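Local coordinates for protein glycosyl transferase (Staphylococcus aureus, PDB 5TZJ) that belongs to the family 2 glycosyl transferases and holds uridine-diphosphate-N-acetylglucosamine in a pocket of its nucleotide-binding domain, at residues Val7-Ser12 and Val37-Ser42; Glu13-Glu18 and Val90-Tyr95; Glu18-Leu23 and Gln48-Tyr53; Pro74-Leu79 and Asp166-Glu171. One frame throughout, in Å; residues are numbered along the deposited sequence.

Interaction 1 (Val7-Ser12 and Val37-Ser42). With UD1 (uridine-diphosphate-N-acetylglucosamine), chain C.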
# COMPACT_ATOMS: atom_id res chain seq x y z
N VAL A 7 -13.77 3.14 9.06
CA VAL A 7 -13.83 4.37 8.26
C VAL A 7 -13.15 5.48 9.03
O VAL A 7 -13.72 5.99 10.01
CB VAL A 7 -15.29 4.78 7.97
CG1 VAL A 7 -15.32 6.06 7.10
CG2 VAL A 7 -16.04 3.62 7.32
N PRO A 8 -11.94 5.89 8.66
CA PRO A 8 -11.39 7.12 9.25
C PRO A 8 -11.99 8.32 8.52
O PRO A 8 -12.08 8.31 7.29
CB PRO A 8 -9.88 7.01 8.98
CG PRO A 8 -9.79 6.14 7.59
CD PRO A 8 -11.09 5.25 7.67
N THR A 9 -12.42 9.35 9.25
CA THR A 9 -12.96 10.53 8.58
C THR A 9 -12.18 11.80 8.94
O THR A 9 -11.63 11.92 10.05
CB THR A 9 -14.45 10.76 8.93
OG1 THR A 9 -14.58 11.00 10.34
CG2 THR A 9 -15.29 9.52 8.56
N TYR A 10 -12.17 12.77 8.01
CA TYR A 10 -11.51 14.07 8.24
C TYR A 10 -12.13 15.10 7.30
O TYR A 10 -11.80 15.12 6.12
CB TYR A 10 -10.00 14.02 8.05
CG TYR A 10 -9.35 15.38 8.42
CD1 TYR A 10 -9.77 16.08 9.56
CD2 TYR A 10 -8.39 15.98 7.61
CE1 TYR A 10 -9.22 17.29 9.91
CE2 TYR A 10 -7.82 17.22 7.95
CZ TYR A 10 -8.25 17.86 9.10
OH TYR A 10 -7.71 19.07 9.46
N ASN A 11 -13.02 15.95 7.85
CA ASN A 11 -13.69 16.98 7.04
C ASN A 11 -14.30 16.36 5.78
O ASN A 11 -14.16 16.85 4.66
CB ASN A 11 -12.73 18.12 6.72
CG ASN A 11 -12.40 18.96 7.96
OD1 ASN A 11 -13.20 19.00 8.91
ND2 ASN A 11 -11.25 19.62 7.95
N SER A 12 -15.03 15.27 6.00
CA SER A 12 -15.58 14.42 4.96
C SER A 12 -17.05 14.71 4.69
O SER A 12 -17.77 13.83 4.21
CB SER A 12 -15.43 12.95 5.36
OG SER A 12 -14.08 12.60 5.61
N VAL A 37 -16.50 4.29 12.91
CA VAL A 37 -16.12 5.58 12.37
C VAL A 37 -15.27 6.26 13.43
O VAL A 37 -15.76 6.50 14.56
CB VAL A 37 -17.36 6.42 12.01
CG1 VAL A 37 -16.92 7.85 11.55
CG2 VAL A 37 -18.19 5.72 10.94
N VAL A 38 -14.03 6.59 13.08
CA VAL A 38 -13.19 7.41 13.92
C VAL A 38 -12.88 8.71 13.18
O VAL A 38 -12.25 8.70 12.12
CB VAL A 38 -11.91 6.70 14.35
CG1 VAL A 38 -11.08 7.64 15.30
CG2 VAL A 38 -12.28 5.43 15.03
N ASP A 39 -13.30 9.83 13.76
CA ASP A 39 -13.18 11.11 13.11
C ASP A 39 -11.91 11.80 13.59
O ASP A 39 -11.70 11.99 14.80
CB ASP A 39 -14.41 12.00 13.40
CG ASP A 39 -14.31 13.35 12.73
OD1 ASP A 39 -14.52 13.42 11.48
OD2 ASP A 39 -13.97 14.33 13.44
N ASP A 40 -11.06 12.17 12.64
CA ASP A 40 -9.76 12.77 12.97
C ASP A 40 -9.89 14.27 13.20
O ASP A 40 -9.22 15.10 12.55
CB ASP A 40 -8.76 12.47 11.85
CG ASP A 40 -7.33 12.44 12.36
OD1 ASP A 40 -7.12 12.82 13.55
OD2 ASP A 40 -6.42 12.06 11.55
N CYS A 41 -10.78 14.62 14.14
CA CYS A 41 -10.99 16.00 14.59
C CYS A 41 -11.45 16.91 13.44
O CYS A 41 -10.86 17.95 13.16
CB CYS A 41 -9.73 16.57 15.25
SG CYS A 41 -10.15 17.97 16.37
N SER A 42 -12.54 16.49 12.78
CA SER A 42 -13.15 17.32 11.75
C SER A 42 -13.70 18.61 12.35
O SER A 42 -14.14 18.65 13.51
CB SER A 42 -14.30 16.56 11.06
OG SER A 42 -13.74 15.47 10.33
C1' UD1 C . -5.00 6.54 -0.66
C2' UD1 C . -5.32 5.15 -0.11
C3' UD1 C . -5.65 5.34 1.33
C4' UD1 C . -4.37 5.66 2.02
C5' UD1 C . -3.96 7.07 1.59
C6' UD1 C . -2.65 7.45 2.22
C7' UD1 C . -6.12 3.71 -2.00
C8' UD1 C . -4.68 3.53 -2.42
N2' UD1 C . -6.45 4.53 -0.86
O1' UD1 C . -6.16 7.27 -0.59
O3' UD1 C . -6.34 4.19 1.90
O4' UD1 C . -4.54 5.58 3.42
O5' UD1 C . -3.84 7.14 0.11
O6' UD1 C . -1.75 6.37 2.14
O7' UD1 C . -7.00 3.21 -2.60
N1 UD1 C . -7.98 10.86 6.86
C2 UD1 C . -7.89 10.92 8.35
N3 UD1 C . -7.03 11.95 9.01
C4 UD1 C . -6.28 12.89 8.18
C5 UD1 C . -6.36 12.80 6.68
C6 UD1 C . -7.22 11.78 6.04
O2 UD1 C . -8.50 10.16 9.00
O4 UD1 C . -5.60 13.71 8.70
C1B UD1 C . -8.78 9.81 6.27
C2B UD1 C . -9.73 10.30 5.04
O2' UD1 C . -10.98 10.88 5.61
C3B UD1 C . -9.91 9.20 4.31
C4B UD1 C . -8.63 8.36 4.50
O4B UD1 C . -7.92 8.93 5.74
O3B UD1 C . -11.03 8.34 4.85
C5B UD1 C . -7.70 8.43 3.42
O5B UD1 C . -7.32 9.76 3.21
PA UD1 C . -7.45 10.33 1.67
O1A UD1 C . -7.30 11.83 1.66
O2A UD1 C . -8.78 9.90 1.07
O3A UD1 C . -6.21 9.57 0.86
PB UD1 C . -6.22 8.92 -0.66
O1B UD1 C . -7.44 9.29 -1.47
O2B UD1 C . -5.00 9.59 -1.25

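Interaction 2 (Glu13-Glu18 and Val90-Tyr95). With UD1 (uridine-diphosphate-N-acetylglucosamine), chain C.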
# COMPACT_ATOMS: atom_id res chain seq x y z
N GLU A 13 -17.52 15.92 5.03
CA GLU A 13 -18.97 16.13 5.02
C GLU A 13 -19.55 16.11 3.61
O GLU A 13 -20.72 15.73 3.44
CB GLU A 13 -19.32 17.44 5.73
CG GLU A 13 -19.47 18.63 4.83
CD GLU A 13 -19.58 19.93 5.62
OE1 GLU A 13 -20.08 19.92 6.76
OE2 GLU A 13 -19.12 20.98 5.09
N LYS A 14 -18.78 16.51 2.59
CA LYS A 14 -19.33 16.58 1.23
C LYS A 14 -19.51 15.22 0.58
O LYS A 14 -20.23 15.12 -0.42
CB LYS A 14 -18.45 17.44 0.33
CG LYS A 14 -17.95 18.72 0.94
CD LYS A 14 -19.05 19.73 1.20
CE LYS A 14 -18.45 21.00 1.81
NZ LYS A 14 -19.46 22.07 2.04
N TYR A 15 -18.88 14.16 1.09
CA TYR A 15 -19.01 12.86 0.43
C TYR A 15 -19.38 11.71 1.35
O TYR A 15 -19.72 10.64 0.84
CB TYR A 15 -17.71 12.50 -0.32
CG TYR A 15 -16.44 12.91 0.40
CD1 TYR A 15 -15.90 12.12 1.41
CD2 TYR A 15 -15.78 14.09 0.07
CE1 TYR A 15 -14.71 12.50 2.08
CE2 TYR A 15 -14.60 14.49 0.73
CZ TYR A 15 -14.05 13.69 1.74
OH TYR A 15 -12.87 14.08 2.40
N ILE A 16 -19.32 11.88 2.68
CA ILE A 16 -19.43 10.72 3.56
C ILE A 16 -20.76 10.01 3.39
O ILE A 16 -20.86 8.80 3.65
CB ILE A 16 -19.20 11.12 5.03
CG1 ILE A 16 -19.14 9.89 5.93
CG2 ILE A 16 -20.24 12.09 5.46
CD1 ILE A 16 -17.89 9.03 5.70
N THR A 17 -21.79 10.72 2.92
CA THR A 17 -23.10 10.11 2.71
C THR A 17 -23.04 8.97 1.68
O THR A 17 -23.70 7.94 1.86
CB THR A 17 -24.11 11.17 2.27
OG1 THR A 17 -24.23 12.15 3.31
CG2 THR A 17 -25.45 10.57 2.04
N GLU A 18 -22.27 9.13 0.60
CA GLU A 18 -22.24 8.06 -0.39
C GLU A 18 -21.75 6.75 0.24
O GLU A 18 -22.37 5.70 0.05
CB GLU A 18 -21.38 8.44 -1.60
CG GLU A 18 -21.39 9.93 -1.94
CD GLU A 18 -22.69 10.44 -2.58
OE1 GLU A 18 -22.67 11.59 -3.04
OE2 GLU A 18 -23.72 9.71 -2.63
N VAL A 90 -12.53 1.10 4.64
CA VAL A 90 -13.04 1.90 3.54
C VAL A 90 -12.78 3.36 3.85
O VAL A 90 -13.17 3.84 4.93
CB VAL A 90 -14.55 1.69 3.33
CG1 VAL A 90 -14.96 2.43 2.05
CG2 VAL A 90 -14.85 0.23 3.29
N ASP A 91 -12.23 4.07 2.89
CA ASP A 91 -11.98 5.49 3.07
C ASP A 91 -13.24 6.31 2.84
O ASP A 91 -14.17 5.89 2.12
CB ASP A 91 -10.87 5.95 2.15
CG ASP A 91 -9.54 5.39 2.57
OD1 ASP A 91 -9.44 4.96 3.77
OD2 ASP A 91 -8.63 5.39 1.74
N SER A 92 -13.27 7.47 3.50
CA SER A 92 -14.51 8.22 3.66
C SER A 92 -15.08 8.70 2.33
O SER A 92 -16.29 8.96 2.25
CB SER A 92 -14.27 9.40 4.61
OG SER A 92 -13.31 10.29 4.08
N ASP A 93 -14.25 8.85 1.30
CA ASP A 93 -14.69 9.30 -0.01
C ASP A 93 -14.91 8.15 -0.99
O ASP A 93 -15.10 8.40 -2.19
CB ASP A 93 -13.65 10.28 -0.58
CG ASP A 93 -12.24 9.68 -0.59
OD1 ASP A 93 -12.07 8.55 -0.06
OD2 ASP A 93 -11.30 10.33 -1.09
N ASP A 94 -14.90 6.90 -0.52
CA ASP A 94 -15.15 5.74 -1.38
C ASP A 94 -16.50 5.11 -1.02
O ASP A 94 -17.20 5.57 -0.12
CB ASP A 94 -14.00 4.73 -1.28
CG ASP A 94 -12.65 5.34 -1.68
OD1 ASP A 94 -12.65 6.30 -2.48
OD2 ASP A 94 -11.60 4.86 -1.17
N TYR A 95 -16.88 4.06 -1.75
CA TYR A 95 -18.05 3.28 -1.38
C TYR A 95 -17.85 1.86 -1.90
O TYR A 95 -16.86 1.57 -2.58
CB TYR A 95 -19.36 3.91 -1.89
CG TYR A 95 -19.32 4.33 -3.35
CD1 TYR A 95 -18.78 5.56 -3.71
CD2 TYR A 95 -19.81 3.50 -4.35
CE1 TYR A 95 -18.72 5.94 -5.03
CE2 TYR A 95 -19.77 3.88 -5.67
CZ TYR A 95 -19.20 5.10 -6.00
OH TYR A 95 -19.15 5.51 -7.31
C1' UD1 C . -5.00 6.54 -0.66
C2' UD1 C . -5.32 5.15 -0.11
C3' UD1 C . -5.65 5.34 1.33
C4' UD1 C . -4.37 5.66 2.02
C5' UD1 C . -3.96 7.07 1.59
C6' UD1 C . -2.65 7.45 2.22
C7' UD1 C . -6.12 3.71 -2.00
C8' UD1 C . -4.68 3.53 -2.42
N2' UD1 C . -6.45 4.53 -0.86
O1' UD1 C . -6.16 7.27 -0.59
O3' UD1 C . -6.34 4.19 1.90
O4' UD1 C . -4.54 5.58 3.42
O5' UD1 C . -3.84 7.14 0.11
O6' UD1 C . -1.75 6.37 2.14
O7' UD1 C . -7.00 3.21 -2.60
N1 UD1 C . -7.98 10.86 6.86
C2 UD1 C . -7.89 10.92 8.35
N3 UD1 C . -7.03 11.95 9.01
C4 UD1 C . -6.28 12.89 8.18
C5 UD1 C . -6.36 12.80 6.68
C6 UD1 C . -7.22 11.78 6.04
O2 UD1 C . -8.50 10.16 9.00
O4 UD1 C . -5.60 13.71 8.70
C1B UD1 C . -8.78 9.81 6.27
C2B UD1 C . -9.73 10.30 5.04
O2' UD1 C . -10.98 10.88 5.61
C3B UD1 C . -9.91 9.20 4.31
C4B UD1 C . -8.63 8.36 4.50
O4B UD1 C . -7.92 8.93 5.74
O3B UD1 C . -11.03 8.34 4.85
C5B UD1 C . -7.70 8.43 3.42
O5B UD1 C . -7.32 9.76 3.21
PA UD1 C . -7.45 10.33 1.67
O1A UD1 C . -7.30 11.83 1.66
O2A UD1 C . -8.78 9.90 1.07
O3A UD1 C . -6.21 9.57 0.86
PB UD1 C . -6.22 8.92 -0.66
O1B UD1 C . -7.44 9.29 -1.47
O2B UD1 C . -5.00 9.59 -1.25

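Interaction 3 (Glu18-Leu23 and Gln48-Tyr53)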
# COMPACT_ATOMS: atom_id res chain seq x y z
N GLU A 18 -22.27 9.13 0.60
CA GLU A 18 -22.24 8.06 -0.39
C GLU A 18 -21.75 6.75 0.24
O GLU A 18 -22.37 5.70 0.05
CB GLU A 18 -21.38 8.44 -1.60
CG GLU A 18 -21.39 9.93 -1.94
CD GLU A 18 -22.69 10.44 -2.58
OE1 GLU A 18 -22.67 11.59 -3.04
OE2 GLU A 18 -23.72 9.71 -2.63
N LEU A 19 -20.70 6.82 1.07
CA LEU A 19 -20.23 5.62 1.76
C LEU A 19 -21.31 5.03 2.66
O LEU A 19 -21.61 3.83 2.60
CB LEU A 19 -18.99 5.94 2.58
CG LEU A 19 -18.56 4.82 3.54
CD1 LEU A 19 -18.35 3.46 2.84
CD2 LEU A 19 -17.27 5.27 4.24
N LEU A 20 -21.88 5.85 3.55
CA LEU A 20 -22.84 5.34 4.52
C LEU A 20 -24.08 4.76 3.83
O LEU A 20 -24.64 3.78 4.32
CB LEU A 20 -23.23 6.43 5.51
CG LEU A 20 -22.05 7.01 6.32
CD1 LEU A 20 -22.41 8.36 6.95
CD2 LEU A 20 -21.58 6.03 7.38
N ASN A 21 -24.51 5.34 2.70
CA ASN A 21 -25.62 4.76 1.95
C ASN A 21 -25.25 3.38 1.42
O ASN A 21 -26.08 2.46 1.42
CB ASN A 21 -26.04 5.65 0.77
CG ASN A 21 -26.77 6.90 1.19
OD1 ASN A 21 -27.29 7.00 2.30
ND2 ASN A 21 -26.83 7.87 0.27
N SER A 22 -23.99 3.22 0.98
CA SER A 22 -23.58 1.93 0.42
C SER A 22 -23.50 0.87 1.52
O SER A 22 -23.78 -0.31 1.27
CB SER A 22 -22.25 2.06 -0.32
OG SER A 22 -21.15 1.91 0.58
N LEU A 23 -23.12 1.28 2.74
CA LEU A 23 -23.18 0.39 3.90
C LEU A 23 -24.62 0.06 4.30
O LEU A 23 -24.94 -1.10 4.62
CB LEU A 23 -22.41 1.03 5.06
CG LEU A 23 -20.92 1.29 4.72
CD1 LEU A 23 -20.08 1.74 5.91
CD2 LEU A 23 -20.33 0.02 4.17
N GLN A 48 -22.29 15.01 12.41
CA GLN A 48 -23.75 15.10 12.41
C GLN A 48 -24.34 14.32 11.25
O GLN A 48 -25.41 13.73 11.40
CB GLN A 48 -24.19 16.57 12.38
CG GLN A 48 -23.79 17.35 13.64
CD GLN A 48 -22.42 18.05 13.53
OE1 GLN A 48 -21.45 17.51 12.98
NE2 GLN A 48 -22.35 19.27 14.08
N ILE A 49 -23.64 14.26 10.11
CA ILE A 49 -24.12 13.39 9.03
C ILE A 49 -23.99 11.92 9.43
O ILE A 49 -24.93 11.13 9.23
CB ILE A 49 -23.39 13.69 7.71
CG1 ILE A 49 -23.72 15.12 7.27
CG2 ILE A 49 -23.85 12.73 6.64
CD1 ILE A 49 -22.80 15.66 6.19
N VAL A 50 -22.87 11.54 10.04
CA VAL A 50 -22.71 10.16 10.49
C VAL A 50 -23.83 9.76 11.46
O VAL A 50 -24.35 8.64 11.39
CB VAL A 50 -21.31 9.94 11.09
CG1 VAL A 50 -21.25 8.60 11.81
CG2 VAL A 50 -20.20 10.00 9.98
N GLU A 51 -24.24 10.67 12.35
CA GLU A 51 -25.23 10.30 13.36
C GLU A 51 -26.62 10.07 12.79
O GLU A 51 -27.46 9.45 13.46
CB GLU A 51 -25.28 11.36 14.47
CG GLU A 51 -24.15 11.13 15.45
CD GLU A 51 -24.43 9.91 16.30
OE1 GLU A 51 -23.43 9.20 16.62
OE2 GLU A 51 -25.63 9.69 16.67
N LYS A 52 -26.90 10.54 11.57
CA LYS A 52 -28.19 10.20 10.97
C LYS A 52 -28.32 8.71 10.65
O LYS A 52 -29.44 8.27 10.37
CB LYS A 52 -28.41 11.04 9.70
CG LYS A 52 -28.21 12.56 9.87
CD LYS A 52 -28.48 13.29 8.55
CE LYS A 52 -27.82 14.67 8.50
NZ LYS A 52 -28.76 15.78 8.90
N TYR A 53 -27.24 7.92 10.71
CA TYR A 53 -27.27 6.49 10.41
C TYR A 53 -27.24 5.61 11.66
O TYR A 53 -27.20 4.38 11.53
CB TYR A 53 -26.09 6.13 9.49
CG TYR A 53 -26.24 6.74 8.11
CD1 TYR A 53 -25.87 8.06 7.89
CD2 TYR A 53 -26.79 6.00 7.04
CE1 TYR A 53 -26.02 8.64 6.65
CE2 TYR A 53 -26.94 6.57 5.78
CZ TYR A 53 -26.55 7.90 5.60
OH TYR A 53 -26.68 8.53 4.37

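Interaction 4 (Pro74-Leu79 and Asp166-Glu171). With UD1 (uridine-diphosphate-N-acetylglucosamine), chain C.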
# COMPACT_ATOMS: atom_id res chain seq x y z
N PRO A 74 -6.55 7.15 13.37
CA PRO A 74 -7.97 6.79 13.45
C PRO A 74 -8.24 5.35 13.08
O PRO A 74 -9.17 4.76 13.66
CB PRO A 74 -8.67 7.77 12.50
CG PRO A 74 -7.65 8.60 11.88
CD PRO A 74 -6.33 8.37 12.58
N ARG A 75 -7.48 4.74 12.15
CA ARG A 75 -7.78 3.34 11.85
C ARG A 75 -7.34 2.44 12.99
O ARG A 75 -8.04 1.46 13.33
CB ARG A 75 -7.18 2.87 10.51
CG ARG A 75 -7.66 3.59 9.21
CD ARG A 75 -6.82 3.08 7.99
NE ARG A 75 -7.25 3.63 6.70
CZ ARG A 75 -6.40 4.03 5.76
NH1 ARG A 75 -5.10 3.94 6.00
NH2 ARG A 75 -6.84 4.50 4.59
N ASN A 76 -6.20 2.77 13.62
CA ASN A 76 -5.73 2.03 14.81
C ASN A 76 -6.73 2.11 15.96
O ASN A 76 -7.01 1.09 16.61
CB ASN A 76 -4.39 2.61 15.27
CG ASN A 76 -3.25 2.27 14.31
OD1 ASN A 76 -3.39 1.34 13.50
ND2 ASN A 76 -2.13 2.96 14.42
N VAL A 77 -7.27 3.30 16.23
CA VAL A 77 -8.29 3.43 17.28
C VAL A 77 -9.49 2.57 16.94
O VAL A 77 -10.02 1.84 17.80
CB VAL A 77 -8.69 4.91 17.44
CG1 VAL A 77 -9.85 5.07 18.45
CG2 VAL A 77 -7.46 5.76 17.75
N ALA A 78 -9.90 2.59 15.66
CA ALA A 78 -11.04 1.79 15.24
C ALA A 78 -10.74 0.30 15.34
O ALA A 78 -11.61 -0.49 15.70
CB ALA A 78 -11.43 2.13 13.79
N LEU A 79 -9.52 -0.10 14.94
CA LEU A 79 -9.19 -1.52 14.95
C LEU A 79 -9.29 -2.10 16.36
O LEU A 79 -9.83 -3.20 16.57
CB LEU A 79 -7.80 -1.73 14.34
CG LEU A 79 -7.31 -3.18 14.15
CD1 LEU A 79 -8.34 -4.03 13.42
CD2 LEU A 79 -5.92 -3.18 13.42
N ASP A 166 0.14 -8.10 16.32
CA ASP A 166 0.41 -6.69 16.63
C ASP A 166 0.64 -5.86 15.36
O ASP A 166 1.65 -5.16 15.22
CB ASP A 166 1.61 -6.58 17.57
CG ASP A 166 1.74 -5.21 18.19
OD1 ASP A 166 0.73 -4.71 18.74
OD2 ASP A 166 2.85 -4.64 18.13
N ILE A 167 -0.30 -5.94 14.42
CA ILE A 167 -0.17 -5.26 13.13
C ILE A 167 -1.03 -4.00 13.20
O ILE A 167 -2.25 -4.08 13.32
CB ILE A 167 -0.57 -6.16 11.96
CG1 ILE A 167 0.33 -7.39 11.93
CG2 ILE A 167 -0.46 -5.41 10.61
CD1 ILE A 167 -0.05 -8.42 10.79
N TYR A 168 -0.38 -2.85 13.15
CA TYR A 168 -1.05 -1.55 13.22
C TYR A 168 -0.49 -0.67 12.12
O TYR A 168 0.51 -1.00 11.48
CB TYR A 168 -0.88 -0.90 14.60
CG TYR A 168 -1.81 -1.59 15.56
CD1 TYR A 168 -3.18 -1.31 15.54
CD2 TYR A 168 -1.36 -2.60 16.41
CE1 TYR A 168 -4.08 -1.99 16.39
CE2 TYR A 168 -2.24 -3.29 17.26
CZ TYR A 168 -3.60 -2.97 17.24
OH TYR A 168 -4.49 -3.64 18.06
N PHE A 169 -1.15 0.44 11.89
CA PHE A 169 -0.68 1.49 10.99
C PHE A 169 0.32 2.38 11.71
O PHE A 169 0.11 2.76 12.87
CB PHE A 169 -1.87 2.35 10.50
CG PHE A 169 -2.85 1.58 9.64
CD1 PHE A 169 -2.58 1.38 8.28
CD2 PHE A 169 -3.99 1.04 10.17
CE1 PHE A 169 -3.44 0.69 7.48
CE2 PHE A 169 -4.87 0.32 9.36
CZ PHE A 169 -4.58 0.15 7.99
N PRO A 170 1.40 2.78 11.04
CA PRO A 170 2.20 3.90 11.58
C PRO A 170 1.33 5.14 11.72
O PRO A 170 0.48 5.41 10.86
CB PRO A 170 3.29 4.10 10.51
CG PRO A 170 3.39 2.75 9.84
CD PRO A 170 1.99 2.21 9.82
N GLU A 171 1.53 5.89 12.78
CA GLU A 171 0.73 7.08 13.04
C GLU A 171 1.53 8.36 12.75
O GLU A 171 2.76 8.33 12.69
CB GLU A 171 0.25 7.04 14.49
CG GLU A 171 -0.51 5.73 14.79
CD GLU A 171 -1.15 5.73 16.17
OE1 GLU A 171 -0.74 6.56 16.98
OE2 GLU A 171 -2.05 4.91 16.44
C1' UD1 C . -5.00 6.54 -0.66
C2' UD1 C . -5.32 5.15 -0.11
C3' UD1 C . -5.65 5.34 1.33
C4' UD1 C . -4.37 5.66 2.02
C5' UD1 C . -3.96 7.07 1.59
C6' UD1 C . -2.65 7.45 2.22
C7' UD1 C . -6.12 3.71 -2.00
C8' UD1 C . -4.68 3.53 -2.42
N2' UD1 C . -6.45 4.53 -0.86
O1' UD1 C . -6.16 7.27 -0.59
O3' UD1 C . -6.34 4.19 1.90
O4' UD1 C . -4.54 5.58 3.42
O5' UD1 C . -3.84 7.14 0.11
O6' UD1 C . -1.75 6.37 2.14
O7' UD1 C . -7.00 3.21 -2.60
N1 UD1 C . -7.98 10.86 6.86
C2 UD1 C . -7.89 10.92 8.35
N3 UD1 C . -7.03 11.95 9.01
C4 UD1 C . -6.28 12.89 8.18
C5 UD1 C . -6.36 12.80 6.68
C6 UD1 C . -7.22 11.78 6.04
O2 UD1 C . -8.50 10.16 9.00
O4 UD1 C . -5.60 13.71 8.70
C1B UD1 C . -8.78 9.81 6.27
C2B UD1 C . -9.73 10.30 5.04
O2' UD1 C . -10.98 10.88 5.61
C3B UD1 C . -9.91 9.20 4.31
C4B UD1 C . -8.63 8.36 4.50
O4B UD1 C . -7.92 8.93 5.74
O3B UD1 C . -11.03 8.34 4.85
C5B UD1 C . -7.70 8.43 3.42
O5B UD1 C . -7.32 9.76 3.21
PA UD1 C . -7.45 10.33 1.67
O1A UD1 C . -7.30 11.83 1.66
O2A UD1 C . -8.78 9.90 1.07
O3A UD1 C . -6.21 9.57 0.86
PB UD1 C . -6.22 8.92 -0.66
O1B UD1 C . -7.44 9.29 -1.47
O2B UD1 C . -5.00 9.59 -1.25

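Interaction 1 (Val7-Ser12 and Val37-Ser42)
Thr9 and Asp39 face each other at the C-terminal ends of two neighbouring parallel strands, 3-9 and 33-39, the strands of a beta-alpha-beta unit in the nucleotide-binding fold of family 2 glycosyl transferases. The strands are joined by alternating backbone bonds: Val38 N to Val7 O, Thr9 N to Val38 O, and, where they run out, Asp40 N to Thr9 O at 2.7 Å, N-H...O angle 175°. Side chains reinforce the strand ends. The hydroxyl of Thr9, lodged between its own backbone N and carbonyl carbon (chi1 63°), reaches across the strands and gives its proton to the anti lone pair of Asp39 OD1, OG1 to OD1 2.7 Å. On the pocket side, Asp40 OD2 accepts N3 of the UD1 uracil at 2.6 Å, while Pro8 O receives the ribose hydroxyl O3B at 2.7 Å. Tyr10 CB packs 3.7 Å from uracil N3, and the Tyr10 ring brings its edge up to Cys41 O. What positions these groups lies one shell out: Ser68 N binds Asp40 OD1, leaving OD2 for the base, and Gln63 donates to Asp39 OD2. That same OD2 takes Ser42 N in an Asx motif just after the strand. Ser42 OG then accepts Asn11 N across the loops, 2.6 Å with an N-H...O angle of 167°.

Interaction 2 (Glu13-Glu18 and Val90-Tyr95)
Tyr15 lays its ring against Ser92 and Asp93, and this packing carries most of the contact between the start of helix 16-24 and the loop that follows strand 86-89; no hydrogen bond links the two segments. The main aromatic interaction is CH-pi: Asp93 CB sits over one face of the Tyr15 ring, offset toward the rim, 3.8 Å from its centroid. Both side chains point the same way and lie alongside each other, with ring and carboxylate planes 44° apart. At the ring edge comes Ser92 O, 3.3 Å from Tyr15 CD1. Apolar packing adds Ile16, whose CD1 touches Ser92 CB at 3.8 Å. A looser van der Waals contact sets Tyr95 CB 4.0 Å from Glu18 O. The polar groups of 90-95 turn to UD1 instead. A type I turn from Asp91 to Asp94 directs Ser92 N at the ribose O3B, 2.8 Å with an N-H...O angle of 169°, while Ser92 OG pairs with ribose O2' at 2.8 Å. The Asp91 side chain accepts the sugar hydroxyl O3' on OD2 at 2.6 Å; its other oxygen is in a salt bridge with Arg75. Asp93 OD2 is paired with Arg206. The turn lies between the helix and the ligand. Ile16 also packs on Thr9 of strand 3-9 and on Ile49 of helix 46-51, while Tyr95 begins strand 95-96, its ring meeting that of Tyr202.

Interaction 3 (Glu18-Leu23 and Gln48-Tyr53)
Leu20 and Tyr53 carry the packing between helix 16-24 and segment 48-53, which starts in helix 46-51; the two helices follow parallel strands 3-9 and 33-39 in the GT-A (Rossmann-like) alpha/beta fold of family 2 glycosyl transferases. On the second segment, Ile49 comes first and contributes little here: its carbonyl oxygen lies 4.4 Å from Leu20 CD1, while its side chain turns to Ile16 and Thr17, nearer the N-terminal end of the other helix. One residue on, Val50 puts CG2 against the same methyl, 4.1 Å from Leu20 CD1, and its side chain also rests on Leu59 and Val61 of strand 59-63. Tyr53 then closes the segment. With CG anti to its carbonyl carbon (chi1 -67°), the ring swings across to the first helix and spreads beneath Leu20. Leu20 CB stands almost squarely over the ring centre, 3.5 Å from the centroid and 8° off the normal, a CH-pi contact; its CD1 reaches toward the rim, 3.6 Å from Tyr53 CD1. The phenol hydroxyl supplies the polar bond of the contact. Tyr53 OH donates to Asn21 OD1 at 2.6 Å, approaching from above the amide carbonyl plane, 44° out of it, rather than on a lone pair.

Interaction 4 (Pro74-Leu79 and Asp166-Glu171)
The part of the UD1 pocket that helix 72-81 of the GT-A fold supplies through Pro74 and Arg75 is backed here by the loop 166-171, and Arg75 meets Phe169. Arg75 runs out with an extended chain from CG to NE, passing its CD over one face of the Phe169 ring, 3.9 Å from the centroid, in a CH-pi contact. Beyond the ring the guanidinium meets the ligand: Arg75 NH2 donates to the sugar hydroxyl O4' of UD1 at 2.8 Å. Weaker bonds run from NH1 to O4' and from NH2 to O3'. A salt bridge to Glu177 probably helps hold it there, and Phe181 stacks on Phe169. One turn along, Leu79 CD2 packs on Tyr168 CE1 at 3.7 Å. Asn76 does the polar work: a chi1 of -71° carries its amide across to the loop backbone. OD1 accepts Phe169 N on a lone pair, 2.9 Å, while ND2 gives one bond to Phe169 O at 2.7 Å, so both backbone polar groups of a single residue are clasped by one amide. Both ND2 partners lie in the amide plane; the second is Glu171 OE2, met on its anti lone pair by Asn76 ND2 at 2.8 Å, N-H...O angle 173°.

From the N terminus, strand 3-9 opens interaction 1, which closes with strand 33-39 around helix 16-24. Before it closes, the start of that helix opens interaction 2, which crosses it and closes only at the loop 90-95, where Ser12 OG and Ser92 OG probably bond. Interaction 3 nests inside interaction 2, sharing Glu18 and tying helix 16-24 to helix 46-51; it also crosses interaction 1, and packs on it through Val7 with Leu19. Interaction 4 begins after interactions 1 and 3 have closed, crosses interaction 2, and ties helix 72-81 to the loop 166-171. The Asp91-Arg75 salt bridge connects it to interaction 2. Interactions 1, 2 and 4 all touch UD1.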